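Local coordinates for uncharacterized protein MTH_862 (Methanothermobacter thermautotrophicus, PDB 2R47) that is of unknown function but belongs to a family of uncharacterized archaeal proteins (DUF2124) and forms a two-chain assembly, at residues A26-F31 and E79-N84; R66-E69 and G74-L77. All blocks are in the same frame, centred on the assembly; numbering follows the deposited sequence.

Contact 1. Residues A26-F31 and E79-N84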
loop_
_atom_site.group_PDB
_atom_site.type_symbol
_atom_site.label_atom_id
_atom_site.label_comp_id
_atom_site.label_asym_id
_atom_site.label_seq_id
_atom_site.Cartn_x
_atom_site.Cartn_y
_atom_site.Cartn_z
ATOM N N ALA A 26 -21.398 1.488 6.150
ATOM C CA ALA A 26 -21.050 2.820 5.632
ATOM C C ALA A 26 -21.383 2.965 4.165
ATOM O O ALA A 26 -21.296 2.006 3.410
ATOM C CB ALA A 26 -19.533 3.107 5.822
ATOM N N GLU A 27 -21.688 4.192 3.745
ATOM C CA GLU A 27 -21.908 4.511 2.341
ATOM C C GLU A 27 -20.661 5.197 1.740
ATOM O O GLU A 27 -20.354 5.013 0.574
ATOM C CB GLU A 27 -23.081 5.505 2.188
ATOM C CG GLU A 27 -24.459 4.992 2.545
ATOM C CD GLU A 27 -25.607 6.026 2.291
ATOM O OE1 GLU A 27 -25.381 7.275 2.100
ATOM O OE2 GLU A 27 -26.766 5.556 2.290
ATOM N N ARG A 28 -20.031 6.079 2.536
ATOM C CA ARG A 28 -19.004 6.975 2.029
ATOM C C ARG A 28 -17.882 6.972 3.049
ATOM O O ARG A 28 -18.109 7.290 4.220
ATOM C CB ARG A 28 -19.574 8.393 1.836
ATOM C CG ARG A 28 -18.608 9.399 1.206
ATOM C CD ARG A 28 -19.281 10.692 0.677
ATOM N NE ARG A 28 -18.311 11.785 0.498
ATOM C CZ ARG A 28 -17.698 12.046 -0.644
ATOM N NH1 ARG A 28 -17.961 11.314 -1.729
ATOM N NH2 ARG A 28 -16.873 13.057 -0.736
ATOM N N ILE A 29 -16.690 6.605 2.581
ATOM C CA ILE A 29 -15.510 6.571 3.439
ATOM C C ILE A 29 -14.488 7.592 2.959
ATOM O O ILE A 29 -14.270 7.749 1.761
ATOM C CB ILE A 29 -14.880 5.170 3.461
ATOM C CG1 ILE A 29 -15.901 4.140 3.963
ATOM C CG2 ILE A 29 -13.616 5.142 4.387
ATOM C CD1 ILE A 29 -15.416 2.707 3.868
ATOM N N GLY A 30 -13.870 8.276 3.907
ATOM C CA GLY A 30 -12.830 9.265 3.634
ATOM C C GLY A 30 -11.582 8.720 4.282
ATOM O O GLY A 30 -11.651 8.267 5.411
ATOM N N PHE A 31 -10.472 8.712 3.554
ATOM C CA PHE A 31 -9.161 8.305 4.139
ATOM C C PHE A 31 -8.310 9.556 4.157
ATOM O O PHE A 31 -8.141 10.136 3.103
ATOM C CB PHE A 31 -8.484 7.258 3.234
ATOM C CG PHE A 31 -9.256 5.950 3.129
ATOM C CD1 PHE A 31 -8.968 4.891 3.972
ATOM C CD2 PHE A 31 -10.232 5.777 2.128
ATOM C CE1 PHE A 31 -9.644 3.667 3.860
ATOM C CE2 PHE A 31 -10.932 4.546 2.009
ATOM C CZ PHE A 31 -10.631 3.503 2.883
ATOM N N GLU A 79 -11.656 13.182 -9.549
ATOM C CA GLU A 79 -11.834 14.647 -9.378
ATOM C C GLU A 79 -11.912 15.080 -7.922
ATOM O O GLU A 79 -12.144 14.263 -7.020
ATOM C CB GLU A 79 -13.062 15.141 -10.127
ATOM C CG GLU A 79 -14.351 14.660 -9.564
ATOM C CD GLU A 79 -15.541 15.061 -10.460
ATOM O OE1 GLU A 79 -15.318 15.751 -11.497
ATOM O OE2 GLU A 79 -16.672 14.681 -10.122
ATOM N N ILE A 80 -11.719 16.369 -7.690
ATOM C CA ILE A 80 -11.906 16.957 -6.358
ATOM C C ILE A 80 -13.347 16.710 -5.890
ATOM O O ILE A 80 -14.303 16.872 -6.666
ATOM C CB ILE A 80 -11.612 18.510 -6.379
ATOM C CG1 ILE A 80 -10.123 18.810 -6.648
ATOM C CG2 ILE A 80 -12.105 19.188 -5.095
ATOM C CD1 ILE A 80 -9.202 18.554 -5.499
ATOM N N SER A 81 -13.507 16.341 -4.618
ATOM C CA SER A 81 -14.781 15.860 -4.100
ATOM C C SER A 81 -14.852 16.017 -2.587
ATOM O O SER A 81 -14.673 15.049 -1.870
ATOM C CB SER A 81 -15.023 14.389 -4.540
ATOM O OG SER A 81 -16.332 13.939 -4.176
ATOM N N PRO A 82 -15.085 17.255 -2.087
ATOM C CA PRO A 82 -15.063 17.499 -0.650
ATOM C C PRO A 82 -16.455 17.201 -0.045
ATOM O O PRO A 82 -17.074 18.064 0.566
ATOM C CB PRO A 82 -14.695 18.993 -0.567
ATOM C CG PRO A 82 -15.363 19.619 -1.773
ATOM C CD PRO A 82 -15.331 18.505 -2.853
ATOM N N GLY A 83 -16.948 16.004 -0.264
ATOM C CA GLY A 83 -18.189 15.576 0.371
ATOM C C GLY A 83 -17.866 14.976 1.719
ATOM O O GLY A 83 -16.886 14.236 1.879
ATOM N N ASN A 84 -18.708 15.228 2.702
ATOM C CA ASN A 84 -18.415 14.599 3.963
ATOM C C ASN A 84 -18.721 13.097 3.904
ATOM O O ASN A 84 -19.306 12.580 2.916
ATOM C CB ASN A 84 -19.016 15.365 5.160
ATOM C CG ASN A 84 -20.471 15.330 5.187
ATOM O OD1 ASN A 84 -21.094 16.031 5.997
ATOM N ND2 ASN A 84 -21.058 14.550 4.315
HETATM O O HOH W 1 -17.335 10.773 -4.084
#
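Arg28, on the strand 28-31 of the mixed sheet, reaches out to the loop 79-84, where Pro82 centres an inverse gamma turn, and binds its backbone carbonyls. A long side chain suits this place: CG lies anti to the backbone N (chi1 -176°) and the chain stays extended to NE, so the guanidinium is delivered at the loop rather than folded back over the strand. The tight part is the rim of that flat group from NE round to NH2, where three carbonyl oxygens gather close to its plane. The straightest bond runs from Arg28 NH2 to Gly83 O, 2.9 Å with an N-H...O angle of 156°, though it meets the carbonyl almost at right angles to the C=O bond. Arg28 NE shares the same Gly83 O in a weak bond and gives another weak one to Asn84 O at 2.7 Å; a third weak bond links NH2 to Ser81 O. Glycine suits position 83, because a CB there would clash with NH2. The acceptors across this contact are backbone oxygens, suited to a cation, while Asp86 OD2 accepts the Arg28 backbone N-H. The looser side is that of NH1, which donates to a water. Ser81, whose CB points toward the strand, meets the same water through OG in a weak bond of 3.3 Å.

Contact 2. Residues R66-E69 and G74-L77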
loop_
_atom_site.group_PDB
_atom_site.type_symbol
_atom_site.label_atom_id
_atom_site.label_comp_id
_atom_site.label_asym_id
_atom_site.label_seq_id
_atom_site.Cartn_x
_atom_site.Cartn_y
_atom_site.Cartn_z
ATOM N N ARG A 66 -10.001 14.062 -3.088
ATOM C CA ARG A 66 -10.286 13.541 -4.426
ATOM C C ARG A 66 -10.948 12.179 -4.349
ATOM O O ARG A 66 -10.666 11.365 -3.416
ATOM C CB ARG A 66 -8.996 13.452 -5.278
ATOM C CG ARG A 66 -8.489 14.830 -5.708
ATOM C CD ARG A 66 -7.414 14.742 -6.765
ATOM N NE ARG A 66 -7.108 16.071 -7.289
ATOM C CZ ARG A 66 -7.575 16.592 -8.421
ATOM N NH1 ARG A 66 -8.388 15.906 -9.224
ATOM N NH2 ARG A 66 -7.200 17.827 -8.759
ATOM N N LYS A 67 -11.809 11.896 -5.330
ATOM C CA LYS A 67 -12.393 10.557 -5.401
ATOM C C LYS A 67 -11.293 9.497 -5.560
ATOM O O LYS A 67 -10.326 9.699 -6.286
ATOM C CB LYS A 67 -13.371 10.444 -6.582
ATOM C CG LYS A 67 -14.513 11.449 -6.473
ATOM C CD LYS A 67 -15.595 11.245 -7.544
ATOM C CE LYS A 67 -16.585 12.419 -7.458
ATOM N NZ LYS A 67 -17.781 12.192 -8.339
ATOM N N LEU A 68 -11.530 8.347 -4.934
ATOM C CA LEU A 68 -10.759 7.130 -5.121
ATOM C C LEU A 68 -11.592 6.251 -6.023
ATOM O O LEU A 68 -12.611 5.693 -5.594
ATOM C CB LEU A 68 -10.498 6.471 -3.757
ATOM C CG LEU A 68 -9.422 7.135 -2.883
ATOM C CD1 LEU A 68 -9.512 6.566 -1.448
ATOM C CD2 LEU A 68 -8.037 6.944 -3.433
ATOM N N GLU A 69 -11.186 6.181 -7.285
ATOM C CA GLU A 69 -11.977 5.525 -8.335
ATOM C C GLU A 69 -11.315 4.262 -8.891
ATOM O O GLU A 69 -10.105 4.251 -9.121
ATOM C CB GLU A 69 -12.244 6.527 -9.466
ATOM C CG GLU A 69 -13.260 7.602 -9.037
ATOM C CD GLU A 69 -13.697 8.538 -10.154
ATOM O OE1 GLU A 69 -13.033 8.616 -11.216
ATOM O OE2 GLU A 69 -14.710 9.225 -9.952
ATOM N N GLY A 74 -6.433 -0.332 -11.036
ATOM C CA GLY A 74 -6.649 -0.386 -9.606
ATOM C C GLY A 74 -7.378 0.890 -9.237
ATOM O O GLY A 74 -8.156 1.423 -10.037
ATOM N N VAL A 75 -7.142 1.370 -8.028
ATOM C CA VAL A 75 -7.753 2.590 -7.546
ATOM C C VAL A 75 -6.852 3.755 -7.876
ATOM O O VAL A 75 -5.648 3.712 -7.553
ATOM C CB VAL A 75 -7.968 2.510 -6.014
ATOM C CG1 VAL A 75 -8.553 3.812 -5.481
ATOM C CG2 VAL A 75 -8.898 1.348 -5.711
ATOM N N GLU A 76 -7.410 4.756 -8.552
ATOM C CA GLU A 76 -6.681 5.957 -8.880
ATOM C C GLU A 76 -7.448 7.164 -8.352
ATOM O O GLU A 76 -8.649 7.090 -8.112
ATOM C CB GLU A 76 -6.477 6.099 -10.405
ATOM C CG GLU A 76 -5.739 4.886 -11.044
ATOM C CD GLU A 76 -5.421 5.115 -12.502
ATOM O OE1 GLU A 76 -4.718 6.105 -12.806
ATOM O OE2 GLU A 76 -5.825 4.293 -13.351
ATOM N N LEU A 77 -6.741 8.282 -8.221
ATOM C CA LEU A 77 -7.354 9.530 -7.779
ATOM C C LEU A 77 -8.119 10.187 -8.910
ATOM O O LEU A 77 -7.643 10.235 -10.038
ATOM C CB LEU A 77 -6.295 10.446 -7.183
ATOM C CG LEU A 77 -5.652 9.982 -5.875
ATOM C CD1 LEU A 77 -4.432 10.839 -5.568
ATOM C CD2 LEU A 77 -6.648 10.100 -4.740
#
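Glu69 N gives its hydrogen to Glu76 O at 2.8 Å, nearly straight at 171°, and Glu76 N returns an equally short bond to Glu69 O; together they make the hydrogen-bonded pair of an antiparallel beta hairpin. Glu69 O also takes a CA-H...O contact from Val75 CA at 3.3 Å. Both glutamate side chains leave on the same face of the sheet, where acidic ends suit a partly solvent-facing surface, and Glu76 OE2 is hydrogen-bonded to Thr71 near the hairpin turn. On the other face Leu68, Leu77 and Val75 form an apolar patch. Leu68 and Leu77, a non-hydrogen-bonded pair, lie side by side pointing the same way, their CD2 methyls 3.7 Å apart, while helix 40-48 packs against Leu68. At the backbone angles of Gly74 a CB would press on the preceding carbonyl. At the start of strand 66-69, Arg66 CB touches Leu77 CD2, while Arg66 NH1 is hydrogen-bonded to Gly78 O; Tyr73 of the second subunit packs on both Arg66 and Leu77. Val75, beta-branched as suits a strand, has CG1 anti to its own N (chi1 177°), which brings this methyl to 3.7 Å from Leu68 CB.

In the fold
From the N terminus the chain passes helix 11-22 and enters strand 28-33, where contact 1 opens. It then runs through helix 40-48 and strand 53-58 to strand 66-71, turns, and comes back along strand 74-78, closing the short hairpin loop of contact 2. Only beyond that does the loop 79-84 return to Arg28, so the hairpin lies wholly within the longer excursion that contact 1 closes, before strand 88-91 takes its place beside strand 28-33. Contact 2 thus builds an outermost pair of strands of the sheet within this chain, and contact 1 ties the connection leaving that pair to a central strand. Where they meet, Ser81 CB packs on Lys67 CG at 3.6 Å.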